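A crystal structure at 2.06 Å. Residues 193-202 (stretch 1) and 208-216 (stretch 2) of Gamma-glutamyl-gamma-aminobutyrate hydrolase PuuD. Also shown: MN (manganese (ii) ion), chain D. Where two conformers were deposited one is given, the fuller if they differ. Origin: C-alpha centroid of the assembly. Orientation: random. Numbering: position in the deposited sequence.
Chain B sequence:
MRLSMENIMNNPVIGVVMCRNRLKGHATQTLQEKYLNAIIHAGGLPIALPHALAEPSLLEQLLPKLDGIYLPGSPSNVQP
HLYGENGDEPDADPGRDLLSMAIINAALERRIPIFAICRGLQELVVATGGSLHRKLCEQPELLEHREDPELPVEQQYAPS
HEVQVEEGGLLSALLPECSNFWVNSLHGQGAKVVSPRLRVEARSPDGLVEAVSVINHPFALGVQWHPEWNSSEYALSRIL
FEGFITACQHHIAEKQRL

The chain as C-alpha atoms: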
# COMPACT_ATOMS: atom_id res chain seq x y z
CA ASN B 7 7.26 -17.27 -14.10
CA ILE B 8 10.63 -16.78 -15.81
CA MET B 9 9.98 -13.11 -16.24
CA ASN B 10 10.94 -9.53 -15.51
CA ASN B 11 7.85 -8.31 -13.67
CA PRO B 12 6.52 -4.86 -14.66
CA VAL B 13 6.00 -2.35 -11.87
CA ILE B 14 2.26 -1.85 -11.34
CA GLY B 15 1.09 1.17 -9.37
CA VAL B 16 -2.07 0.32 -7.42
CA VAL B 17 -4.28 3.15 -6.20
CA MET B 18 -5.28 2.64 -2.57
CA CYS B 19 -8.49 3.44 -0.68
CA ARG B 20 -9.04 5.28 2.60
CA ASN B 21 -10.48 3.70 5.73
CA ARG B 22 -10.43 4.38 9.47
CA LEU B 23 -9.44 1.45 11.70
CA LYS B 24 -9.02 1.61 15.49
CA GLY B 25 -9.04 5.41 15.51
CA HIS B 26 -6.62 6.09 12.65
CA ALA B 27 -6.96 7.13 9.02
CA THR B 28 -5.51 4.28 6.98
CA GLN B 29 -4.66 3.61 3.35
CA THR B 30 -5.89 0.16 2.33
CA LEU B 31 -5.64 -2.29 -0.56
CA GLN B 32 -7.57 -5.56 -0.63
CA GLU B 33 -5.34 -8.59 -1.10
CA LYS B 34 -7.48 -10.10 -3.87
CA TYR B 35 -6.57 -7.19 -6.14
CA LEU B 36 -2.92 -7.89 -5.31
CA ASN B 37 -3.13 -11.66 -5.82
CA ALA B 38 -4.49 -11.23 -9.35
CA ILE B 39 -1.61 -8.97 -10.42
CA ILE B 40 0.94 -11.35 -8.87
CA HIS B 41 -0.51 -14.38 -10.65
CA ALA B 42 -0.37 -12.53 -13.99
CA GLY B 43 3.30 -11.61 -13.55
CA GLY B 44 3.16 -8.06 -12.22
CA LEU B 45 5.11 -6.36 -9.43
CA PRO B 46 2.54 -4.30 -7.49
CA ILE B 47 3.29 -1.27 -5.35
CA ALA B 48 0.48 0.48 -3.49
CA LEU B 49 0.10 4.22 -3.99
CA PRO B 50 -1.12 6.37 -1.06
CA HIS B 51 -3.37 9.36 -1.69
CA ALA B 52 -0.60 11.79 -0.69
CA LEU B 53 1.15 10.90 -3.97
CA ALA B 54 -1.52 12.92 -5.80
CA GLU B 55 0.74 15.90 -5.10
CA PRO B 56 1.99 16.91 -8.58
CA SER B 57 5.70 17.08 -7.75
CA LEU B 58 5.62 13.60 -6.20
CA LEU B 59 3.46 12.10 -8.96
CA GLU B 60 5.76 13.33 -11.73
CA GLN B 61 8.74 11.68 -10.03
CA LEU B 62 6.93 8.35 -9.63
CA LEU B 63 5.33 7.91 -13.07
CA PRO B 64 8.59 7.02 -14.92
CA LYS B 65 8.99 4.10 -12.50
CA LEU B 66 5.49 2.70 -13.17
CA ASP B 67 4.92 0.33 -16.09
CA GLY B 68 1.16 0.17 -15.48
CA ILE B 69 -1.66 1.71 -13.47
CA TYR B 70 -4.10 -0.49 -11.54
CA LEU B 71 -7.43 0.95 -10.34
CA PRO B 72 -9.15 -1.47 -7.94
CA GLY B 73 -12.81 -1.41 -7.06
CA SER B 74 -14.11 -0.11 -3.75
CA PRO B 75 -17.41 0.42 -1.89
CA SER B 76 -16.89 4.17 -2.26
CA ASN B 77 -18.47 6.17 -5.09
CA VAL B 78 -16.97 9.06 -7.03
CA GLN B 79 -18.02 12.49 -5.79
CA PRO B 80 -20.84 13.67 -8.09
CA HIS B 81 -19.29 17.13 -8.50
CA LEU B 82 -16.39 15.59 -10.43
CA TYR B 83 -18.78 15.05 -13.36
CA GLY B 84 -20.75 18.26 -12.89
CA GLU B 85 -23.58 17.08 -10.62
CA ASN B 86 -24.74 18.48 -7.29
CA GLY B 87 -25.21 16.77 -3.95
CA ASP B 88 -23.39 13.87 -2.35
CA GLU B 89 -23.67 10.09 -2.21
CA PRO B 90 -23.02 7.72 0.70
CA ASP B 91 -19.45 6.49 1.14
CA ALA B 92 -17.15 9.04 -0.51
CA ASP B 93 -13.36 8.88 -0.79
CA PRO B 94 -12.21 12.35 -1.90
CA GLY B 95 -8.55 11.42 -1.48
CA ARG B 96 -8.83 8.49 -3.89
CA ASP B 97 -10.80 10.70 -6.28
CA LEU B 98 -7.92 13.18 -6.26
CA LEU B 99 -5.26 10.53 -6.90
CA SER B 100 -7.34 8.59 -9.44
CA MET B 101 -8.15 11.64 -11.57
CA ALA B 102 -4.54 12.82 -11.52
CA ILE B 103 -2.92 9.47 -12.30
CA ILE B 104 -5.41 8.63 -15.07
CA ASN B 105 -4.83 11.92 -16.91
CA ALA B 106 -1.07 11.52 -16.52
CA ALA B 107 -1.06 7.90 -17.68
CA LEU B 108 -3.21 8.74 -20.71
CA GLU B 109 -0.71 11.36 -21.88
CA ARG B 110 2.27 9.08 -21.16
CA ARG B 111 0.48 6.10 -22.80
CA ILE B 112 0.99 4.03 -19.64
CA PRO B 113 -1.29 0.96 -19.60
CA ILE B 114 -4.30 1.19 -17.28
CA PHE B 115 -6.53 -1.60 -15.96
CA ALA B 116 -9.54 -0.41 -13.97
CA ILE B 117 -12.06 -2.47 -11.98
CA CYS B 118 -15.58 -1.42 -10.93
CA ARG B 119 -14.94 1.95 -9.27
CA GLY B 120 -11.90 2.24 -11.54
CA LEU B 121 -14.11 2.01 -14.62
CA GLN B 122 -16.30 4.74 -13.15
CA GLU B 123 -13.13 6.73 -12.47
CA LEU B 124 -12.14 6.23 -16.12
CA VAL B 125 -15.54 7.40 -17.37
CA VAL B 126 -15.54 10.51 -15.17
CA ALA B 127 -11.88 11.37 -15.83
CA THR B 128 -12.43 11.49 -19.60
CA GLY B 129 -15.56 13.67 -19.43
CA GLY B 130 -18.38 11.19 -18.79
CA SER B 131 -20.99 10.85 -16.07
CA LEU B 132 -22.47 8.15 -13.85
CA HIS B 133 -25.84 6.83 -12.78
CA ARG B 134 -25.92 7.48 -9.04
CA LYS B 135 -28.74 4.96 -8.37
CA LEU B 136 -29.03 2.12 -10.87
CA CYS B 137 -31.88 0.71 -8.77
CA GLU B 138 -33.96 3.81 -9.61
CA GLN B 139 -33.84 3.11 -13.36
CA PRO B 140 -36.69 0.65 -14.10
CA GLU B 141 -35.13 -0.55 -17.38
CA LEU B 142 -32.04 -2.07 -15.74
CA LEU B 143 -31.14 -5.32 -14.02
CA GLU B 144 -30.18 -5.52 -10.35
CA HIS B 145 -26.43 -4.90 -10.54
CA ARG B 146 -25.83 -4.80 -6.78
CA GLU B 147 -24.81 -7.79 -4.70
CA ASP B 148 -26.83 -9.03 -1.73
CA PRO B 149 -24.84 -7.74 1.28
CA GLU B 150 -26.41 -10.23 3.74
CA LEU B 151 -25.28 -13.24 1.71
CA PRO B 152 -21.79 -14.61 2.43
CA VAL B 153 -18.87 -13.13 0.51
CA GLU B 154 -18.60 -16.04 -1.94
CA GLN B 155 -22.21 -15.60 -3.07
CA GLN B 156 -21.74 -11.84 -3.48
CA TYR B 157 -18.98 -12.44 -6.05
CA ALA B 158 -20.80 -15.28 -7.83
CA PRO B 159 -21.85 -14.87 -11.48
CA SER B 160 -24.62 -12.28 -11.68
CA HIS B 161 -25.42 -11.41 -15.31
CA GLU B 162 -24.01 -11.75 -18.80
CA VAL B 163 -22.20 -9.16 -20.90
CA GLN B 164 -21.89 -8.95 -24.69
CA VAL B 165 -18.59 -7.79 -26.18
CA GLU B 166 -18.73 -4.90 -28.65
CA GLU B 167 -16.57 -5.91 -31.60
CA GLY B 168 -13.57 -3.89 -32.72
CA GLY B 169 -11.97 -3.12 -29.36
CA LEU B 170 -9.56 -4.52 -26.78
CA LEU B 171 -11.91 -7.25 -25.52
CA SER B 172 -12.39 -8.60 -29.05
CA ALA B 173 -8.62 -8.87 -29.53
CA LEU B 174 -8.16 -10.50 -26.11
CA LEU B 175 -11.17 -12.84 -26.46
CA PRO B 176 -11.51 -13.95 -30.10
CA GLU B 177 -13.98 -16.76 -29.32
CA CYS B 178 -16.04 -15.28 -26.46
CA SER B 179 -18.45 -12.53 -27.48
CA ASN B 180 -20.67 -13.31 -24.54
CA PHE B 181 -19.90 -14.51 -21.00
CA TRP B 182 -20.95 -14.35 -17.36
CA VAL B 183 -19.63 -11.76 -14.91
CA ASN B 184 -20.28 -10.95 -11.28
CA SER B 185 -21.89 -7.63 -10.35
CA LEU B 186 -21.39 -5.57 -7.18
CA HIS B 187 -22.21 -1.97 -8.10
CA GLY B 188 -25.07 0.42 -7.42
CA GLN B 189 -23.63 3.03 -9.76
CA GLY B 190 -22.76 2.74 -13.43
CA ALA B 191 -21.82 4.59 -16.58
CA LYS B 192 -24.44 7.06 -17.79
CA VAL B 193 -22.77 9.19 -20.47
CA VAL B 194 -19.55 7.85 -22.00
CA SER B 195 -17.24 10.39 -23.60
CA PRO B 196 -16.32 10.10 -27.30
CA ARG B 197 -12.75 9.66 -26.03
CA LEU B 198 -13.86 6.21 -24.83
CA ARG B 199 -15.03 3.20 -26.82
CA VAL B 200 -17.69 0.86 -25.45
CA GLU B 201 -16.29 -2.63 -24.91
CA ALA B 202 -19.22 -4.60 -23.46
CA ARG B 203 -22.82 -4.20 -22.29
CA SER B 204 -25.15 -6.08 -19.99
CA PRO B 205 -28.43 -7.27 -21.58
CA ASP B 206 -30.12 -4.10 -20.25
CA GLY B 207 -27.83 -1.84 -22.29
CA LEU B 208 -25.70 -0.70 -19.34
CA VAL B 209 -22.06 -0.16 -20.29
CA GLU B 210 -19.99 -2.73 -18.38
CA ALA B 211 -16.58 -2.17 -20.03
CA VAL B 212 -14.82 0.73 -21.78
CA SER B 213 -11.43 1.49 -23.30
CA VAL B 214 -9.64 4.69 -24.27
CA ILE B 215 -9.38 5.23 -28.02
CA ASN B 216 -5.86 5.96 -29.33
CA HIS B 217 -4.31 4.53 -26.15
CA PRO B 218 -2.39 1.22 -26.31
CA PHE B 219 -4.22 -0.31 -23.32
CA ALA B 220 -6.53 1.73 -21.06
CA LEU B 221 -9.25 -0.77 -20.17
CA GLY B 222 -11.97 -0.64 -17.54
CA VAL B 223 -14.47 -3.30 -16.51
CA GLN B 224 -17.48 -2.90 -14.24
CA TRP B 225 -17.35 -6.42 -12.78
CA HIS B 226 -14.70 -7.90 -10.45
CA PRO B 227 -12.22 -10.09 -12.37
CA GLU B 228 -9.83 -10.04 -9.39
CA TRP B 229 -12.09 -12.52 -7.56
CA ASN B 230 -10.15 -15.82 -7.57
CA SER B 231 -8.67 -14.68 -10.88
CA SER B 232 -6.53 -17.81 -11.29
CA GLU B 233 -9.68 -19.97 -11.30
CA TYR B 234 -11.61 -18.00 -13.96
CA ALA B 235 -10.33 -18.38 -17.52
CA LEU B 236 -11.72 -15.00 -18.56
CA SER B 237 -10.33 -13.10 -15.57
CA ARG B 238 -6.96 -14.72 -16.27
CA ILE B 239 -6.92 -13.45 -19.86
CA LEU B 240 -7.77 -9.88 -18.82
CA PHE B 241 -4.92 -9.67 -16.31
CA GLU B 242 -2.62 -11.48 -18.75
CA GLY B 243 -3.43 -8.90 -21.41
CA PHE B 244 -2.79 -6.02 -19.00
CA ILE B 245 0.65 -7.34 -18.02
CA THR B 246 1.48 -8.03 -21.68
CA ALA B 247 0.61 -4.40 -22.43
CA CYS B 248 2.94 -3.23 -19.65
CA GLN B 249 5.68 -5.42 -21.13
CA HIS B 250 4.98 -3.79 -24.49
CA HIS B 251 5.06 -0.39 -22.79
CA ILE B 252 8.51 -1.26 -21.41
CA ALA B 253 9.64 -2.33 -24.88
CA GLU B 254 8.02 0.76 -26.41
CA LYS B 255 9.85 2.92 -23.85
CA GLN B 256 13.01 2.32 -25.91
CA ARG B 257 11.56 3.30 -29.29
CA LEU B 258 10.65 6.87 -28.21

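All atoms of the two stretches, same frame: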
# COMPACT_ATOMS: atom_id res chain seq x y z
N VAL B 193 -23.30 8.66 -19.22
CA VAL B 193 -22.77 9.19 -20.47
C VAL B 193 -21.31 8.78 -20.57
O VAL B 193 -20.54 8.94 -19.62
CB VAL B 193 -22.92 10.72 -20.53
CG1 VAL B 193 -21.97 11.31 -21.57
CG2 VAL B 193 -24.36 11.10 -20.84
N VAL B 194 -20.93 8.23 -21.72
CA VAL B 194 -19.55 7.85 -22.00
C VAL B 194 -19.00 8.82 -23.03
O VAL B 194 -19.62 9.05 -24.08
CB VAL B 194 -19.46 6.39 -22.49
CG1 VAL B 194 -18.09 6.12 -23.07
CG2 VAL B 194 -19.74 5.44 -21.33
N SER B 195 -17.84 9.40 -22.73
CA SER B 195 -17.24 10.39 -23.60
C SER B 195 -16.88 9.78 -24.96
O SER B 195 -16.63 8.58 -25.06
CB SER B 195 -15.99 10.98 -22.95
OG SER B 195 -15.40 11.99 -23.75
N PRO B 196 -16.85 10.59 -26.02
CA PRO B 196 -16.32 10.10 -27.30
C PRO B 196 -14.85 9.72 -27.25
O PRO B 196 -14.38 9.04 -28.17
CB PRO B 196 -16.56 11.28 -28.26
CG PRO B 196 -16.71 12.47 -27.37
CD PRO B 196 -17.37 11.96 -26.13
N ARG B 197 -14.12 10.14 -26.21
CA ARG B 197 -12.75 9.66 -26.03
C ARG B 197 -12.70 8.18 -25.72
O ARG B 197 -11.66 7.54 -25.95
CB ARG B 197 -12.07 10.44 -24.90
CG ARG B 197 -11.85 11.92 -25.19
CD ARG B 197 -11.36 12.64 -23.94
NE ARG B 197 -10.03 12.19 -23.53
CZ ARG B 197 -9.46 12.49 -22.36
NH1 ARG B 197 -10.11 13.24 -21.49
NH2 ARG B 197 -8.25 12.03 -22.08
N LEU B 198 -13.79 7.61 -25.22
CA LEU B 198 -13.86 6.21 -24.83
C LEU B 198 -14.66 5.41 -25.84
O LEU B 198 -15.58 5.93 -26.48
CB LEU B 198 -14.50 6.05 -23.44
CG LEU B 198 -13.60 5.96 -22.21
CD1 LEU B 198 -12.48 6.98 -22.27
CD2 LEU B 198 -14.42 6.13 -20.94
N ARG B 199 -14.31 4.14 -25.98
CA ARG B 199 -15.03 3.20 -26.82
C ARG B 199 -15.71 2.16 -25.94
O ARG B 199 -15.11 1.67 -24.98
CB ARG B 199 -14.07 2.52 -27.81
CG ARG B 199 -14.53 1.17 -28.33
CD ARG B 199 -13.34 0.28 -28.68
NE ARG B 199 -12.38 0.95 -29.56
CZ ARG B 199 -11.15 1.30 -29.21
NH1 ARG B 199 -10.71 1.04 -27.98
NH2 ARG B 199 -10.35 1.89 -30.08
N VAL B 200 -16.96 1.83 -26.25
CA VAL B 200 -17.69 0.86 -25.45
C VAL B 200 -17.19 -0.54 -25.78
O VAL B 200 -17.10 -0.93 -26.95
CB VAL B 200 -19.20 0.99 -25.70
CG1 VAL B 200 -19.95 -0.13 -25.00
CG2 VAL B 200 -19.70 2.35 -25.23
N GLU B 201 -16.84 -1.30 -24.74
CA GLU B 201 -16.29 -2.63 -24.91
C GLU B 201 -17.30 -3.75 -24.68
O GLU B 201 -17.23 -4.78 -25.35
CB GLU B 201 -15.09 -2.83 -23.97
CG GLU B 201 -13.85 -2.05 -24.37
CD GLU B 201 -13.09 -2.70 -25.51
OE1 GLU B 201 -13.40 -3.86 -25.86
OE2 GLU B 201 -12.18 -2.05 -26.06
N ALA B 202 -18.23 -3.56 -23.75
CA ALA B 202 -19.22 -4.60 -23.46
C ALA B 202 -20.43 -3.96 -22.78
O ALA B 202 -20.34 -2.89 -22.18
CB ALA B 202 -18.64 -5.70 -22.57
N LEU B 208 -26.66 -1.39 -20.19
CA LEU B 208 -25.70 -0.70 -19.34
C LEU B 208 -24.28 -1.02 -19.79
O LEU B 208 -23.93 -2.18 -20.01
CB LEU B 208 -25.89 -1.09 -17.88
CG LEU B 208 -24.99 -0.34 -16.89
CD1 LEU B 208 -25.52 1.07 -16.63
CD2 LEU B 208 -24.83 -1.11 -15.59
N VAL B 209 -23.45 0.02 -19.91
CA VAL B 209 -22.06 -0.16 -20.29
C VAL B 209 -21.32 -0.82 -19.13
O VAL B 209 -21.29 -0.29 -18.01
CB VAL B 209 -21.42 1.17 -20.68
CG1 VAL B 209 -19.93 0.99 -20.90
CG2 VAL B 209 -22.08 1.73 -21.93
N GLU B 210 -20.72 -1.98 -19.40
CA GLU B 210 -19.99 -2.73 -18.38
C GLU B 210 -18.48 -2.75 -18.62
O GLU B 210 -17.75 -3.27 -17.78
CB GLU B 210 -20.52 -4.16 -18.30
CG GLU B 210 -21.86 -4.29 -17.58
CD GLU B 210 -21.70 -4.65 -16.11
OE1 GLU B 210 -20.67 -5.26 -15.75
OE2 GLU B 210 -22.60 -4.32 -15.32
N ALA B 211 -18.01 -2.20 -19.74
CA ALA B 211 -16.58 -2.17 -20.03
C ALA B 211 -16.32 -1.09 -21.07
O ALA B 211 -17.09 -0.92 -22.01
CB ALA B 211 -16.08 -3.53 -20.53
N VAL B 212 -15.22 -0.36 -20.88
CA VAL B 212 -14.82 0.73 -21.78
C VAL B 212 -13.32 0.63 -22.03
O VAL B 212 -12.59 -0.07 -21.33
CB VAL B 212 -15.17 2.12 -21.22
CG1 VAL B 212 -16.67 2.32 -21.18
CG2 VAL B 212 -14.56 2.31 -19.83
N SER B 213 -12.86 1.36 -23.04
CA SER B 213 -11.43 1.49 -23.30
C SER B 213 -11.18 2.83 -23.98
O SER B 213 -12.03 3.35 -24.70
CB SER B 213 -10.90 0.34 -24.17
OG SER B 213 -11.20 0.54 -25.54
N VAL B 214 -10.00 3.38 -23.73
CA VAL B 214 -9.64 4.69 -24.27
C VAL B 214 -9.17 4.52 -25.71
O VAL B 214 -8.24 3.74 -25.98
CB VAL B 214 -8.56 5.37 -23.42
CG1 VAL B 214 -8.05 6.63 -24.10
CG2 VAL B 214 -9.11 5.71 -22.04
N ILE B 215 -9.80 5.24 -26.63
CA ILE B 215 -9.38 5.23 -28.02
C ILE B 215 -8.02 5.91 -28.14
O ILE B 215 -7.72 6.87 -27.40
CB ILE B 215 -10.43 5.91 -28.91
CG1 ILE B 215 -11.80 5.27 -28.69
CG2 ILE B 215 -10.04 5.85 -30.37
CD1 ILE B 215 -12.95 6.04 -29.32
N ASN B 216 -7.19 5.42 -29.05
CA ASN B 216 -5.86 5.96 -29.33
C ASN B 216 -4.90 5.81 -28.16
O ASN B 216 -3.88 6.49 -28.10
CB ASN B 216 -5.93 7.42 -29.77
CG ASN B 216 -6.72 7.60 -31.06
OD1 ASN B 216 -6.61 6.79 -31.98
ND2 ASN B 216 -7.50 8.67 -31.13
MN MN D . -23.19 -5.30 -13.45
O HOH W 1 -9.50 8.59 -26.76
O HOH W 2 -7.66 1.39 -28.24
O HOH W 3 -21.01 -6.04 -13.36

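The two stretches pair as antiparallel strands, 198-202 against 209-214, their axes approaching to 4.4 Å with N-to-C directions 139° apart; together they bury 729 Å². Leu 198 lies across from Val 214, Arg 199 from Ser 213 and Val 200 from Val 212. Beyond Val 200 the register slips by one residue, so that Ala 202 pairs with Ala 211: a beta bulge.

Backbone donors and acceptors follow this register. The hydrogen-bonded pair Arg 199 with Ser 213 is closed from both sides: Arg 199 N donates to Ser 213 O at 2.7 Å and a nearly linear 175°, and Ser 213 N returns a bond to Arg 199 O at 3.0 Å and 147°. Two residues outward, Ile 215 N donates to Arg 197 O (3.0 Å, 157°). That carbonyl also accepts from water 1, whose oxygen lies 2.5 Å from Arg 197 O and 2.6 Å from Ile 215 O, donating to both and so linking the residues that flank the two strands a second time. Arg 197 itself sits within a type I turn, Ser 195 to Leu 198, closed by Leu 198 N to Ser 195 O at 3.0 Å.

At the bulge two carbonyls each serve two amides. Ala 211 O accepts from Glu 201 N at 2.8 Å and, weakly, from Ala 202 N at 3.4 Å; Ala 202 O accepts from Glu 210 N at 2.9 Å and weakly from Ala 211 N at 3.4 Å, where the angle falls to 132°.

Side-chain polarity centres on Ser 213. Its OG donates to Glu 201 OE2 at 2.8 Å and accepts from Arg 199 NH1 at 2.5 Å, a bond that is short but weak because its angle is only 129°. The hydroxyl thus relays between opposite charges, whose direct salt bridge, Arg 199 NH1 to Glu 201 OE2, is long at 3.9 Å. NH1 of Arg 199 also donates to the oxygen of water 2 at 3.1 Å, while Ile 215 CG1 covers one face of the guanidinium.

The side of the sheet carrying Leu 198, Val 200, Val 212 and Val 214 is apolar. Leu 198 CD1 meets Val 214 CG2 at 3.6 Å, and its CD2 meets Val 212 CG2 at 4.0 Å. Val 200 CG2 reaches Val 209 CG2 at 4.1 Å, and Val 194 CG2 adds a looser contact, 4.4 Å from Val 209 CG2.

Glu 210 turns its carboxylate away from stretch 1 to manganese: OE2 binds MN at 2.2 Å, and OE1 accepts at 2.5 Å from the oxygen of water 3, itself a ligand of the metal.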